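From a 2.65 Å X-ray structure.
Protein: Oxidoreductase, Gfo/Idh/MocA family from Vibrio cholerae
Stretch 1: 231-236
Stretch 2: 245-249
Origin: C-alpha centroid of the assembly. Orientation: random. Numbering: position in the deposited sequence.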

ATOM      1  N   ASP A 231      -6.821 -20.273  11.799  1.00 33.88           N
ATOM      2  CA  ASP A 231      -6.829 -21.247  10.725  1.00 35.33           C
ATOM      3  C   ASP A 231      -7.445 -20.595   9.500  1.00 33.88           C
ATOM      4  O   ASP A 231      -8.587 -20.156   9.533  1.00 32.43           O
ATOM      5  N   ASN A 232      -6.659 -20.512   8.431  1.00 33.88           N
ATOM      6  CA  ASN A 232      -7.083 -19.919   7.162  1.00 31.79           C
ATOM      7  C   ASN A 232      -7.503 -18.476   7.264  1.00 30.66           C
ATOM      8  O   ASN A 232      -8.200 -17.957   6.391  1.00 30.75           O
ATOM      9  N   VAL A 233      -7.068 -17.824   8.331  1.00 28.70           N
ATOM     10  CA  VAL A 233      -7.387 -16.427   8.515  1.00 26.98           C
ATOM     11  C   VAL A 233      -6.189 -15.744   9.133  1.00 26.84           C
ATOM     12  O   VAL A 233      -5.526 -16.313   9.996  1.00 27.15           O
ATOM     13  N   ALA A 234      -5.898 -14.535   8.676  1.00 26.01           N
ATOM     14  CA  ALA A 234      -4.767 -13.794   9.202  1.00 26.18           C
ATOM     15  C   ALA A 234      -5.056 -12.298   9.152  1.00 26.98           C
ATOM     16  O   ALA A 234      -5.981 -11.862   8.465  1.00 27.07           O
ATOM     17  N   TYR A 235      -4.280 -11.527   9.917  1.00 26.80           N
ATOM     18  CA  TYR A 235      -4.384 -10.062   9.981  1.00 26.54           C
ATOM     19  C   TYR A 235      -2.988  -9.484  10.142  1.00 27.62           C
ATOM     20  O   TYR A 235      -2.126 -10.091  10.771  1.00 28.16           O
ATOM     21  N   LEU A 236      -2.773  -8.295   9.602  1.00 29.60           N
ATOM     22  CA  LEU A 236      -1.477  -7.645   9.729  1.00 30.39           C
ATOM     23  C   LEU A 236      -1.717  -6.156   9.836  1.00 31.24           C
ATOM     24  O   LEU A 236      -2.062  -5.506   8.854  1.00 32.67           O
HETATM   25  N   MSE A 245      -6.714  -7.669   6.222  1.00 32.51           N
HETATM   26  CA  MSE A 245      -7.253  -8.969   6.602  1.00 32.80           C
HETATM   27  C   MSE A 245      -7.186  -9.921   5.417  1.00 32.52           C
HETATM   28  O   MSE A 245      -7.631  -9.596   4.313  1.00 32.58           O
ATOM     29  N   TRP A 246      -6.612 -11.092   5.655  1.00 32.94           N
ATOM     30  CA  TRP A 246      -6.489 -12.122   4.635  1.00 32.55           C
ATOM     31  C   TRP A 246      -7.451 -13.266   4.985  1.00 33.91           C
ATOM     32  O   TRP A 246      -7.280 -13.959   5.991  1.00 35.41           O
ATOM     33  N   ARG A 247      -8.461 -13.452   4.145  1.00 35.01           N
ATOM     34  CA  ARG A 247      -9.468 -14.476   4.357  1.00 36.70           C
ATOM     35  C   ARG A 247      -9.943 -14.965   3.003  1.00 36.17           C
ATOM     36  O   ARG A 247     -10.124 -14.171   2.083  1.00 35.30           O
ATOM     37  N   ASP A 248     -10.131 -16.274   2.882  1.00 37.05           N
ATOM     38  CA  ASP A 248     -10.567 -16.872   1.624  1.00 38.46           C
ATOM     39  C   ASP A 248      -9.614 -16.489   0.493  1.00 39.66           C
ATOM     40  O   ASP A 248     -10.028 -16.249  -0.645  1.00 39.96           O
ATOM     41  N   ASN A 249      -8.331 -16.429   0.823  1.00 39.98           N
ATOM     42  CA  ASN A 249      -7.309 -16.076  -0.145  1.00 40.24           C
ATOM     43  C   ASN A 249      -7.581 -14.719  -0.764  1.00 39.84           C
ATOM     44  O   ASN A 249      -7.319 -14.502  -1.939  1.00 40.27           O
TER

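The most distinctive feature here is a selenomethionine laid against a tyrosine ring: CG of Met-245 sits 3.5 Å from CE2 of Tyr-235 and lies over one face of that ring, a CH-pi contact, while its SE approaches the same ring obliquely. Chi1 and chi2 of Met-245 are both t, which extends the chain along the ring, and Tyr-235 takes chi1 m, which brings its end nearer the opposing strand.

The frame is an antiparallel pair in which Ala-234 faces Trp-246 through two backbone hydrogen bonds, Ala-234 N to Trp-246 O at 3.1 Å and Trp-246 N to Ala-234 O at 3.0 Å. Alternation then sorts the side chains. Val-233, Tyr-235, Met-245 and Arg-247 share one face; Ala-234 and Trp-246 share the other.

On that second face a small residue is paired with a large one. Trp-246, chi1 m, has the most area covered by the partner stretch; its CE3 lies 3.8 Å from Ala-234 CB, which meets the indole at its edge, and its CH2 lies 3.5 Å from CD1 of Leu-236, whose chi1 and chi2 are both t.

Arg-247 closes the first face without a polar partner across the contact: its NH2 stays 3.9 Å from Tyr-235 OH and 4.2 Å from Val-233 CG1.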

ATOM      1  CB  ASP A 231      -7.597 -22.513  11.122  1.00 40.29           C
ATOM      2  CG  ASP A 231      -6.861 -23.333  12.179  1.00 45.35           C
ATOM      3  OD1 ASP A 231      -5.648 -23.634  11.983  1.00 48.04           O
ATOM      4  OD2 ASP A 231      -7.497 -23.676  13.208  1.00 47.45           O
ATOM      5  CB  ASN A 232      -8.206 -20.730   6.533  1.00 32.59           C
ATOM      6  CG  ASN A 232      -7.739 -22.104   6.105  1.00 35.49           C
ATOM      7  OD1 ASN A 232      -6.662 -22.254   5.516  1.00 34.64           O
ATOM      8  ND2 ASN A 232      -8.542 -23.115   6.393  1.00 39.31           N
ATOM      9  CB  VAL A 233      -8.618 -16.246   9.414  1.00 26.50           C
ATOM     10  CG1 VAL A 233      -9.002 -14.771   9.443  1.00 24.65           C
ATOM     11  CG2 VAL A 233      -9.793 -17.081   8.879  1.00 25.49           C
ATOM     12  CB  ALA A 234      -3.511 -14.126   8.402  1.00 23.67           C
ATOM     13  CB  TYR A 235      -5.174  -9.589  11.200  1.00 26.23           C
ATOM     14  CG  TYR A 235      -6.633  -9.936  11.224  1.00 27.06           C
ATOM     15  CD1 TYR A 235      -7.061 -11.205  11.604  1.00 26.83           C
ATOM     16  CD2 TYR A 235      -7.600  -8.983  10.886  1.00 28.62           C
ATOM     17  CE1 TYR A 235      -8.415 -11.521  11.649  1.00 26.94           C
ATOM     18  CE2 TYR A 235      -8.956  -9.285  10.924  1.00 28.79           C
ATOM     19  CZ  TYR A 235      -9.357 -10.557  11.306  1.00 28.52           C
ATOM     20  OH  TYR A 235     -10.694 -10.870  11.332  1.00 30.49           O
ATOM     21  CB  LEU A 236      -0.600  -7.919   8.510  1.00 30.75           C
ATOM     22  CG  LEU A 236       0.918  -7.696   8.635  1.00 30.06           C
ATOM     23  CD1 LEU A 236       1.479  -7.580   7.228  1.00 31.36           C
ATOM     24  CD2 LEU A 236       1.249  -6.459   9.426  1.00 26.42           C
HETATM   25  CB  MSE A 245      -8.706  -8.804   7.042  1.00 35.63           C
HETATM   26  CG  MSE A 245      -9.390 -10.080   7.495  1.00 42.24           C
HETATM   27 SE   MSE A 245     -11.301  -9.845   7.960  1.00 53.01          SE
HETATM   28  CE  MSE A 245     -12.092 -10.684   6.382  1.00 50.68           C
ATOM     29  CB  TRP A 246      -5.050 -12.628   4.584  1.00 31.09           C
ATOM     30  CG  TRP A 246      -4.083 -11.614   4.088  1.00 29.48           C
ATOM     31  CD1 TRP A 246      -4.140 -10.946   2.900  1.00 28.06           C
ATOM     32  CD2 TRP A 246      -2.893 -11.163   4.744  1.00 28.28           C
ATOM     33  NE1 TRP A 246      -3.063 -10.108   2.777  1.00 28.50           N
ATOM     34  CE2 TRP A 246      -2.283 -10.221   3.896  1.00 29.17           C
ATOM     35  CE3 TRP A 246      -2.285 -11.461   5.967  1.00 28.87           C
ATOM     36  CZ2 TRP A 246      -1.093  -9.575   4.226  1.00 31.04           C
ATOM     37  CZ3 TRP A 246      -1.096 -10.817   6.300  1.00 30.91           C
ATOM     38  CH2 TRP A 246      -0.513  -9.883   5.432  1.00 31.21           C
ATOM     39  CB  ARG A 247     -10.628 -13.884   5.146  1.00 39.10           C
ATOM     40  CG  ARG A 247     -11.883 -14.701   5.099  1.00 43.54           C
ATOM     41  CD  ARG A 247     -12.959 -14.021   5.909  1.00 46.12           C
ATOM     42  NE  ARG A 247     -12.656 -14.082   7.326  1.00 52.11           N
ATOM     43  CZ  ARG A 247     -13.314 -13.408   8.260  1.00 55.36           C
ATOM     44  NH1 ARG A 247     -14.320 -12.612   7.899  1.00 58.29           N
ATOM     45  NH2 ARG A 247     -12.972 -13.538   9.547  1.00 53.64           N
ATOM     46  CB  ASP A 248     -11.975 -16.406   1.272  1.00 38.55           C
ATOM     47  CG  ASP A 248     -12.978 -16.712   2.360  1.00 41.92           C
ATOM     48  OD1 ASP A 248     -13.071 -17.888   2.777  1.00 42.02           O
ATOM     49  OD2 ASP A 248     -13.689 -15.774   2.794  1.00 44.01           O
ATOM     50  CB  ASN A 249      -7.222 -17.121  -1.247  1.00 39.93           C
ATOM     51  CG  ASN A 249      -5.877 -17.095  -1.948  1.00 43.82           C
ATOM     52  OD1 ASN A 249      -4.823 -17.056  -1.293  1.00 44.45           O
ATOM     53  ND2 ASN A 249      -5.895 -17.123  -3.281  1.00 45.62           N
TER